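Side-chain contacts in flap endonuclease 1 (Methanocaldococcus jannaschii, PDB 1A76), which cuts 5'-overhanging DNA flaps and degrades DNA in the 5'-3' direction during replication and repair, with magnesium as cofactor: residues A[7-12]-A[172-177]; A[14-19]-A[186-191]; A[198-203]-A[212-217]. All coordinates share one frame; numbering follows the deposited sequence.

Contact 1: residues A[7-12]-A[172-177]; sequences DFIPKN and QDYDAL
Tyr174 belongs to the loop that follows strand 168-170 and carries Asp173 and Asp175, two predicted ligands of the second magnesium site; across the contact it meets Lys11 and Ile9 of the N-terminal segment. Lys11 NZ donates to Tyr174 OH at 2.6 Å. The ammonium comes in at the ring edge, somewhat out of the plane, on the CE1 flank; it is modelled so close to the ring carbons there that its exact placing is doubtful. Bends at all three outer torsions, chi2 to chi4, curl the lysine chain so that it crosses the tyrosine at about a right angle. Further along the same flank, Ile9 CD1 lies obliquely 3.7 Å from Tyr174 CD1 and meets Leu177 CD1 at 3.9 Å, methyl tip to methyl tip. The extended outer part of Ile9 (chi2 -177°) carries CD1 to where it touches both Tyr174 and Leu177. Glu196 receives both the ammonium, as a salt bridge, and a hydrogen bond with the phenol. A phenylalanine in place of Tyr174 would probably leave Lys11 without this acceptor and Glu196 with one partner fewer. The chemistry is thus a polar cluster of lysine, phenol and carboxylate beside an aliphatic patch, with the positive charge probably making the phenol a stronger donor to the glutamate.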
loop_
_atom_site.group_PDB
_atom_site.type_symbol
_atom_site.label_atom_id
_atom_site.label_comp_id
_atom_site.label_asym_id
_atom_site.label_seq_id
_atom_site.Cartn_x
_atom_site.Cartn_y
_atom_site.Cartn_z
ATOM N N ASP A 7 -8.245 -9.838 14.374
ATOM C CA ASP A 7 -8.986 -10.387 15.503
ATOM C C ASP A 7 -8.572 -9.848 16.872
ATOM O O ASP A 7 -9.250 -10.094 17.862
ATOM C CB ASP A 7 -8.826 -11.916 15.496
ATOM C CG ASP A 7 -9.702 -12.609 16.524
ATOM O OD1 ASP A 7 -9.265 -12.750 17.689
ATOM O OD2 ASP A 7 -10.828 -13.019 16.164
ATOM N N PHE A 8 -7.481 -9.096 16.931
ATOM C CA PHE A 8 -6.998 -8.616 18.215
ATOM C C PHE A 8 -7.052 -7.137 18.528
ATOM O O PHE A 8 -6.774 -6.740 19.650
ATOM C CB PHE A 8 -5.580 -9.130 18.413
ATOM C CG PHE A 8 -5.446 -10.589 18.132
ATOM C CD1 PHE A 8 -5.867 -11.526 19.073
ATOM C CD2 PHE A 8 -4.950 -11.033 16.910
ATOM C CE1 PHE A 8 -5.803 -12.889 18.802
ATOM C CE2 PHE A 8 -4.881 -12.392 16.629
ATOM C CZ PHE A 8 -5.310 -13.324 17.581
ATOM N N ILE A 9 -7.418 -6.312 17.564
ATOM C CA ILE A 9 -7.479 -4.889 17.845
ATOM C C ILE A 9 -8.860 -4.315 17.600
ATOM O O ILE A 9 -9.622 -4.833 16.782
ATOM C CB ILE A 9 -6.445 -4.115 17.001
ATOM C CG1 ILE A 9 -6.766 -4.260 15.515
ATOM C CG2 ILE A 9 -5.045 -4.660 17.270
ATOM C CD1 ILE A 9 -5.758 -3.590 14.615
ATOM N N PRO A 10 -9.221 -3.256 18.345
ATOM C CA PRO A 10 -10.540 -2.643 18.146
ATOM C C PRO A 10 -10.642 -1.997 16.768
ATOM O O PRO A 10 -9.671 -1.455 16.249
ATOM C CB PRO A 10 -10.651 -1.620 19.283
ATOM C CG PRO A 10 -9.235 -1.352 19.717
ATOM C CD PRO A 10 -8.457 -2.618 19.440
ATOM N N LYS A 11 -11.817 -2.097 16.160
ATOM C CA LYS A 11 -12.052 -1.502 14.853
ATOM C C LYS A 11 -13.546 -1.370 14.690
ATOM O O LYS A 11 -14.305 -2.012 15.409
ATOM C CB LYS A 11 -11.473 -2.374 13.742
ATOM C CG LYS A 11 -12.223 -3.662 13.515
ATOM C CD LYS A 11 -11.401 -4.851 13.972
ATOM C CE LYS A 11 -10.639 -5.456 12.817
ATOM N NZ LYS A 11 -9.609 -4.499 12.343
ATOM N N ASN A 12 -13.980 -0.525 13.763
ATOM C CA ASN A 12 -15.408 -0.346 13.559
ATOM C C ASN A 12 -15.784 -0.186 12.097
ATOM O O ASN A 12 -15.054 0.414 11.304
ATOM C CB ASN A 12 -15.902 0.874 14.344
ATOM C CG ASN A 12 -15.679 0.734 15.847
ATOM O OD1 ASN A 12 -16.434 0.047 16.536
ATOM N ND2 ASN A 12 -14.639 1.384 16.357
ATOM N N GLN A 172 -5.484 -2.401 2.821
ATOM C CA GLN A 172 -6.108 -3.625 3.320
ATOM C C GLN A 172 -5.302 -4.166 4.501
ATOM O O GLN A 172 -5.765 -5.040 5.247
ATOM C CB GLN A 172 -6.170 -4.678 2.216
ATOM C CG GLN A 172 -7.168 -4.350 1.126
ATOM C CD GLN A 172 -8.563 -4.188 1.673
ATOM O OE1 GLN A 172 -9.187 -5.158 2.100
ATOM N NE2 GLN A 172 -9.057 -2.965 1.679
ATOM N N ASP A 173 -4.095 -3.630 4.659
ATOM C CA ASP A 173 -3.185 -4.032 5.726
ATOM C C ASP A 173 -3.312 -3.114 6.942
ATOM O O ASP A 173 -3.747 -1.963 6.835
ATOM C CB ASP A 173 -1.739 -3.996 5.224
ATOM C CG ASP A 173 -1.421 -5.130 4.272
ATOM O OD1 ASP A 173 -2.276 -6.019 4.076
ATOM O OD2 ASP A 173 -0.306 -5.133 3.718
ATOM N N TYR A 174 -2.912 -3.629 8.097
ATOM C CA TYR A 174 -2.977 -2.871 9.341
ATOM C C TYR A 174 -1.636 -2.191 9.653
ATOM O O TYR A 174 -1.552 -1.329 10.519
ATOM C CB TYR A 174 -3.366 -3.802 10.499
ATOM C CG TYR A 174 -4.784 -4.323 10.437
ATOM C CD1 TYR A 174 -5.853 -3.549 10.885
ATOM C CD2 TYR A 174 -5.061 -5.597 9.931
ATOM C CE1 TYR A 174 -7.165 -4.033 10.827
ATOM C CE2 TYR A 174 -6.374 -6.081 9.873
ATOM C CZ TYR A 174 -7.410 -5.298 10.321
ATOM O OH TYR A 174 -8.704 -5.773 10.268
ATOM N N ASP A 175 -0.601 -2.581 8.920
ATOM C CA ASP A 175 0.752 -2.063 9.090
ATOM C C ASP A 175 0.943 -0.545 9.207
ATOM O O ASP A 175 1.881 -0.096 9.854
ATOM C CB ASP A 175 1.632 -2.600 7.964
ATOM C CG ASP A 175 1.619 -4.115 7.891
ATOM O OD1 ASP A 175 0.546 -4.678 7.590
ATOM O OD2 ASP A 175 2.675 -4.740 8.134
ATOM N N ALA A 176 0.077 0.247 8.584
ATOM C CA ALA A 176 0.200 1.703 8.669
ATOM C C ALA A 176 0.152 2.179 10.124
ATOM O O ALA A 176 0.698 3.226 10.472
ATOM C CB ALA A 176 -0.922 2.366 7.877
ATOM N N LEU A 177 -0.527 1.411 10.966
ATOM C CA LEU A 177 -0.662 1.737 12.375
ATOM C C LEU A 177 0.720 1.736 13.032
ATOM O O LEU A 177 1.009 2.560 13.899
ATOM C CB LEU A 177 -1.567 0.703 13.062
ATOM C CG LEU A 177 -3.036 0.676 12.607
ATOM C CD1 LEU A 177 -3.759 -0.495 13.253
ATOM C CD2 LEU A 177 -3.726 2.001 12.981
#

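Contact 2: residues A[14-19]-A[186-191]; sequences ISFEDL and RNLTTT
The ring of Phe16 is the flat group that meets Leu188, which presents a single methyl, CD2, to the CD1-CE1 side of the phenyl. That methyl is 3.8 Å from Phe16 CE1 and arrives obliquely, so ring and leucine cross at a slant. His67 stacks on the same phenylalanine, and Asn71 and Ile73 also touch it. Phe16 CG stands roughly opposite the backbone N (chi1 -152°), which swings the ring across to the leucine although the CB bond does not aim there. The second apolar pair uses the same methyl: Leu19 CD2 is 4.1 Å from Leu188 CD2. One leucine tip therefore touches two side chains three residues apart. The touching atoms are all at side-chain ends, in keeping with the 8.8 Å between the CA atoms of Phe16 and Leu188, the nearest such pair. Leu19 has a poorly staggered conformation (chi1 -118°), so the exact placing of its methyls deserves some caution.

The turn that brings Phe16 and Leu19 together is held from within. Leu19 N donates to Phe16 O at 3.1 Å, and Ser15 OG accepts from Asp18 N at 3.3 Å with an N-H...O angle of 157°, an ST motif. On the other segment, Asn187 ND2 is satisfied by Met194 O.

In the fold, 14-19 lies in the loop between strands 12-13 and 23-27. Residues 186-191 begin at the end of strand 183-186 and run into the loop leading to strand 196-199. Helix 56-70 covers the phenylalanine through His67 and Leu68, while helix 28-38 receives Thr189 and Thr190, so that the paired loops pack against two helices of the N-domain.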
loop_
_atom_site.group_PDB
_atom_site.type_symbol
_atom_site.label_atom_id
_atom_site.label_comp_id
_atom_site.label_asym_id
_atom_site.label_seq_id
_atom_site.Cartn_x
_atom_site.Cartn_y
_atom_site.Cartn_z
ATOM N N ILE A 14 -17.580 1.443 9.110
ATOM C CA ILE A 14 -17.973 2.822 8.864
ATOM C C ILE A 14 -18.698 2.869 7.520
ATOM O O ILE A 14 -18.311 2.182 6.579
ATOM C CB ILE A 14 -16.739 3.790 8.846
ATOM C CG1 ILE A 14 -17.226 5.243 8.798
ATOM C CG2 ILE A 14 -15.823 3.482 7.650
ATOM C CD1 ILE A 14 -16.165 6.289 9.141
ATOM N N SER A 15 -19.765 3.658 7.419
ATOM C CA SER A 15 -20.465 3.726 6.142
ATOM C C SER A 15 -19.720 4.637 5.161
ATOM O O SER A 15 -18.905 5.464 5.566
ATOM C CB SER A 15 -21.883 4.247 6.339
ATOM O OG SER A 15 -21.848 5.578 6.822
ATOM N N PHE A 16 -19.990 4.471 3.871
ATOM C CA PHE A 16 -19.363 5.310 2.856
ATOM C C PHE A 16 -19.789 6.759 3.092
ATOM O O PHE A 16 -19.038 7.697 2.824
ATOM C CB PHE A 16 -19.805 4.856 1.459
ATOM C CG PHE A 16 -18.806 5.133 0.373
ATOM C CD1 PHE A 16 -17.443 5.104 0.629
ATOM C CD2 PHE A 16 -19.239 5.419 -0.917
ATOM C CE1 PHE A 16 -16.523 5.355 -0.386
ATOM C CE2 PHE A 16 -18.333 5.673 -1.942
ATOM C CZ PHE A 16 -16.971 5.642 -1.677
ATOM N N GLU A 17 -20.996 6.939 3.616
ATOM C CA GLU A 17 -21.512 8.278 3.879
ATOM C C GLU A 17 -20.699 9.040 4.921
ATOM O O GLU A 17 -20.402 10.219 4.744
ATOM C CB GLU A 17 -22.970 8.204 4.345
ATOM C CG GLU A 17 -23.584 9.559 4.686
ATOM C CD GLU A 17 -23.754 9.774 6.181
ATOM O OE1 GLU A 17 -24.711 9.212 6.761
ATOM O OE2 GLU A 17 -22.932 10.509 6.776
ATOM N N ASP A 18 -20.348 8.366 6.011
ATOM C CA ASP A 18 -19.592 9.014 7.071
ATOM C C ASP A 18 -18.133 9.238 6.678
ATOM O O ASP A 18 -17.349 9.783 7.442
ATOM C CB ASP A 18 -19.683 8.196 8.366
ATOM C CG ASP A 18 -21.071 8.261 9.006
ATOM O OD1 ASP A 18 -21.898 9.086 8.568
ATOM O OD2 ASP A 18 -21.339 7.485 9.945
ATOM N N LEU A 19 -17.783 8.815 5.472
ATOM C CA LEU A 19 -16.430 8.977 4.948
ATOM C C LEU A 19 -16.439 10.174 3.983
ATOM O O LEU A 19 -15.395 10.610 3.487
ATOM C CB LEU A 19 -16.036 7.706 4.199
ATOM C CG LEU A 19 -14.864 6.816 4.614
ATOM C CD1 LEU A 19 -14.436 7.105 6.025
ATOM C CD2 LEU A 19 -15.266 5.350 4.424
ATOM N N ARG A 186 -9.983 0.286 5.816
ATOM C CA ARG A 186 -9.904 -0.882 4.951
ATOM C C ARG A 186 -11.212 -1.098 4.199
ATOM O O ARG A 186 -12.234 -0.478 4.522
ATOM C CB ARG A 186 -9.584 -2.120 5.780
ATOM C CG ARG A 186 -8.374 -1.955 6.706
ATOM C CD ARG A 186 -7.842 -3.324 7.082
ATOM N NE ARG A 186 -8.969 -4.183 7.400
ATOM C CZ ARG A 186 -9.260 -5.333 6.806
ATOM N NH1 ARG A 186 -8.505 -5.811 5.836
ATOM N NH2 ARG A 186 -10.348 -5.986 7.180
ATOM N N ASN A 187 -11.151 -1.965 3.187
ATOM C CA ASN A 187 -12.289 -2.315 2.334
ATOM C C ASN A 187 -12.897 -1.228 1.471
ATOM O O ASN A 187 -14.124 -1.149 1.336
ATOM C CB ASN A 187 -13.392 -2.966 3.159
ATOM C CG ASN A 187 -12.897 -4.180 3.888
ATOM O OD1 ASN A 187 -12.040 -4.897 3.382
ATOM N ND2 ASN A 187 -13.412 -4.412 5.083
ATOM N N LEU A 188 -12.045 -0.390 0.892
ATOM C CA LEU A 188 -12.508 0.638 -0.032
ATOM C C LEU A 188 -12.030 0.169 -1.409
ATOM O O LEU A 188 -12.754 0.298 -2.395
ATOM C CB LEU A 188 -11.917 2.020 0.301
ATOM C CG LEU A 188 -12.525 2.789 1.480
ATOM C CD1 LEU A 188 -11.867 4.166 1.602
ATOM C CD2 LEU A 188 -14.042 2.953 1.285
ATOM N N THR A 189 -10.824 -0.405 -1.465
ATOM C CA THR A 189 -10.262 -0.903 -2.728
ATOM C C THR A 189 -10.892 -2.237 -3.150
ATOM O O THR A 189 -10.756 -2.676 -4.296
ATOM C CB THR A 189 -8.724 -1.068 -2.646
ATOM O OG1 THR A 189 -8.371 -1.872 -1.515
ATOM C CG2 THR A 189 -8.056 0.288 -2.527
ATOM N N THR A 190 -11.567 -2.869 -2.199
ATOM C CA THR A 190 -12.292 -4.121 -2.396
ATOM C C THR A 190 -13.456 -3.940 -1.438
ATOM O O THR A 190 -13.252 -3.686 -0.250
ATOM C CB THR A 190 -11.506 -5.364 -1.959
ATOM O OG1 THR A 190 -10.433 -4.990 -1.082
ATOM C CG2 THR A 190 -10.968 -6.078 -3.166
ATOM N N THR A 191 -14.669 -4.079 -1.948
ATOM C CA THR A 191 -15.838 -3.847 -1.134
ATOM C C THR A 191 -16.653 -5.067 -0.714
ATOM O O THR A 191 -17.839 -4.938 -0.383
ATOM C CB THR A 191 -16.741 -2.864 -1.863
ATOM O OG1 THR A 191 -17.141 -3.439 -3.104
ATOM C CG2 THR A 191 -15.986 -1.574 -2.156
#

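Contact 3: residues A[198-203]-A[212-217]; sequences IELNEV and DDLIDI
Leu214 reaches Leu200 and Val203 from helix 211-221, and its path can be traced outward from the backbone. CB points toward helix 200-207, and CG stands opposite the backbone N (chi1 -174°), carrying the branch point on in that direction. At the fork it is CD2 that makes the contact, 3.9 Å from Leu200 CD1. The same methyl lies 4.4 Å from Val203 CG1, a looser approach. Leu200 has nearly the same shape, with CG again opposite its backbone N and chi2 at 62° against 57° in Leu214, but its CB bond does not aim at the partner; the bend out to CD1 brings the tip nearer, and the two leucines cross at a slant. Leu200 and Val203 lie on the first turn of helix 200-207, where Val203 N bonds to Glu199 O at 3.1 Å and Glu199 holds the N-cap position. One methyl of helix 211-221 thus meets two side chains three residues apart, on neighbouring positions of one helix face, while the nearest CA pair, Val203 and Leu214, is 9.1 Å apart. Phe5 also packs on Leu214. Helix 211-221, followed by helix 235-244, is consistent with the helix-three-turn-helix region of this family. Chemically the contact is wholly aliphatic and buried: between the two segments it is made by dispersion among methyl groups, with no directional bond.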
loop_
_atom_site.group_PDB
_atom_site.type_symbol
_atom_site.label_atom_id
_atom_site.label_comp_id
_atom_site.label_asym_id
_atom_site.label_seq_id
_atom_site.Cartn_x
_atom_site.Cartn_y
_atom_site.Cartn_z
ATOM N N ILE A 198 -9.913 1.903 11.640
ATOM C CA ILE A 198 -9.090 1.547 12.791
ATOM C C ILE A 198 -8.443 2.848 13.255
ATOM O O ILE A 198 -7.726 3.498 12.491
ATOM C CB ILE A 198 -7.957 0.535 12.443
ATOM C CG1 ILE A 198 -8.540 -0.775 11.902
ATOM C CG2 ILE A 198 -7.139 0.223 13.709
ATOM C CD1 ILE A 198 -8.402 -0.949 10.404
ATOM N N GLU A 199 -8.728 3.246 14.492
ATOM C CA GLU A 199 -8.140 4.459 15.060
ATOM C C GLU A 199 -7.044 4.033 16.019
ATOM O O GLU A 199 -7.326 3.377 17.018
ATOM C CB GLU A 199 -9.188 5.283 15.829
ATOM C CG GLU A 199 -8.834 6.766 15.922
ATOM C CD GLU A 199 -9.536 7.493 17.063
ATOM O OE1 GLU A 199 -10.663 7.091 17.424
ATOM O OE2 GLU A 199 -8.959 8.472 17.593
ATOM N N LEU A 200 -5.806 4.411 15.716
ATOM C CA LEU A 200 -4.648 4.044 16.543
ATOM C C LEU A 200 -4.821 4.393 18.027
ATOM O O LEU A 200 -4.526 3.577 18.899
ATOM C CB LEU A 200 -3.377 4.699 15.993
ATOM C CG LEU A 200 -2.016 4.354 16.639
ATOM C CD1 LEU A 200 -1.702 2.853 16.495
ATOM C CD2 LEU A 200 -0.908 5.183 15.982
ATOM N N ASN A 201 -5.300 5.600 18.310
ATOM C CA ASN A 201 -5.516 6.014 19.688
ATOM C C ASN A 201 -6.446 5.040 20.393
ATOM O O ASN A 201 -6.219 4.691 21.544
ATOM C CB ASN A 201 -6.115 7.420 19.758
ATOM C CG ASN A 201 -6.006 8.021 21.145
ATOM O OD1 ASN A 201 -4.907 8.199 21.668
ATOM N ND2 ASN A 201 -7.144 8.330 21.751
ATOM N N GLU A 202 -7.496 4.609 19.704
ATOM C CA GLU A 202 -8.432 3.665 20.298
ATOM C C GLU A 202 -7.769 2.315 20.578
ATOM O O GLU A 202 -7.994 1.719 21.636
ATOM C CB GLU A 202 -9.640 3.465 19.384
ATOM C CG GLU A 202 -10.293 2.096 19.520
ATOM C CD GLU A 202 -11.691 2.063 18.939
ATOM O OE1 GLU A 202 -11.828 2.260 17.715
ATOM O OE2 GLU A 202 -12.654 1.845 19.705
ATOM N N VAL A 203 -6.970 1.831 19.624
ATOM C CA VAL A 203 -6.270 0.561 19.773
ATOM C C VAL A 203 -5.405 0.597 21.035
ATOM O O VAL A 203 -5.489 -0.279 21.891
ATOM C CB VAL A 203 -5.331 0.261 18.557
ATOM C CG1 VAL A 203 -4.536 -1.017 18.822
ATOM C CG2 VAL A 203 -6.142 0.092 17.282
ATOM N N ASP A 212 5.049 1.881 20.669
ATOM C CA ASP A 212 6.277 1.086 20.751
ATOM C C ASP A 212 5.944 -0.367 21.139
ATOM O O ASP A 212 6.537 -1.298 20.591
ATOM C CB ASP A 212 7.260 1.703 21.760
ATOM C CG ASP A 212 8.032 2.900 21.186
ATOM O OD1 ASP A 212 8.241 2.987 19.952
ATOM O OD2 ASP A 212 8.438 3.766 21.991
ATOM N N ASP A 213 4.996 -0.549 22.064
ATOM C CA ASP A 213 4.541 -1.887 22.503
ATOM C C ASP A 213 3.866 -2.643 21.331
ATOM O O ASP A 213 4.066 -3.848 21.148
ATOM C CB ASP A 213 3.488 -1.774 23.609
ATOM C CG ASP A 213 4.066 -1.374 24.959
ATOM O OD1 ASP A 213 5.280 -1.545 25.203
ATOM O OD2 ASP A 213 3.274 -0.888 25.780
ATOM N N LEU A 214 3.025 -1.936 20.580
ATOM C CA LEU A 214 2.330 -2.530 19.427
ATOM C C LEU A 214 3.340 -3.041 18.393
ATOM O O LEU A 214 3.174 -4.125 17.815
ATOM C CB LEU A 214 1.385 -1.495 18.781
ATOM C CG LEU A 214 0.462 -1.974 17.645
ATOM C CD1 LEU A 214 -0.415 -3.127 18.136
ATOM C CD2 LEU A 214 -0.414 -0.811 17.164
ATOM N N ILE A 215 4.392 -2.254 18.175
ATOM C CA ILE A 215 5.459 -2.610 17.242
ATOM C C ILE A 215 6.161 -3.894 17.737
ATOM O O ILE A 215 6.539 -4.757 16.948
ATOM C CB ILE A 215 6.488 -1.441 17.135
ATOM C CG1 ILE A 215 5.870 -0.277 16.361
ATOM C CG2 ILE A 215 7.766 -1.889 16.405
ATOM C CD1 ILE A 215 6.626 1.037 16.509
ATOM N N ASP A 216 6.321 -4.022 19.051
ATOM C CA ASP A 216 6.958 -5.207 19.610
ATOM C C ASP A 216 6.073 -6.428 19.316
ATOM O O ASP A 216 6.565 -7.464 18.871
ATOM C CB ASP A 216 7.168 -5.034 21.120
ATOM C CG ASP A 216 8.408 -4.200 21.454
ATOM O OD1 ASP A 216 9.188 -3.865 20.539
ATOM O OD2 ASP A 216 8.600 -3.875 22.646
ATOM N N ILE A 217 4.764 -6.294 19.549
ATOM C CA ILE A 217 3.816 -7.374 19.281
ATOM C C ILE A 217 3.966 -7.755 17.803
ATOM O O ILE A 217 4.039 -8.934 17.460
ATOM C CB ILE A 217 2.346 -6.932 19.545
ATOM C CG1 ILE A 217 2.111 -6.753 21.044
ATOM C CG2 ILE A 217 1.375 -7.982 19.005
ATOM C CD1 ILE A 217 0.878 -5.934 21.373
#

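In the fold
The three contacts lie around the end of the mixed sheet formed by strands 12-13, 196-199 and 183-186. Contact 1 lies about 14 Å from contact 2 and about 9 Å from contact 3, centre to centre, whereas contacts 2 and 3 are about 22 Å apart. Along the chain the segments of contacts 1 and 2 alternate, 7-12, 14-19, 172-177, 186-191, and each joins the N-domain to the I-domain; contact 3 comes afterwards, within the I-domain. Gln172 O and Arg186 NH1, 2.9 Å apart, probably bond contacts 1 and 2, and Ile198 CD1 packs on Tyr174 CE1 at 3.4 Å between contacts 1 and 3. Strand 196-199 thereby connects the metal-site loop with helix 200-207.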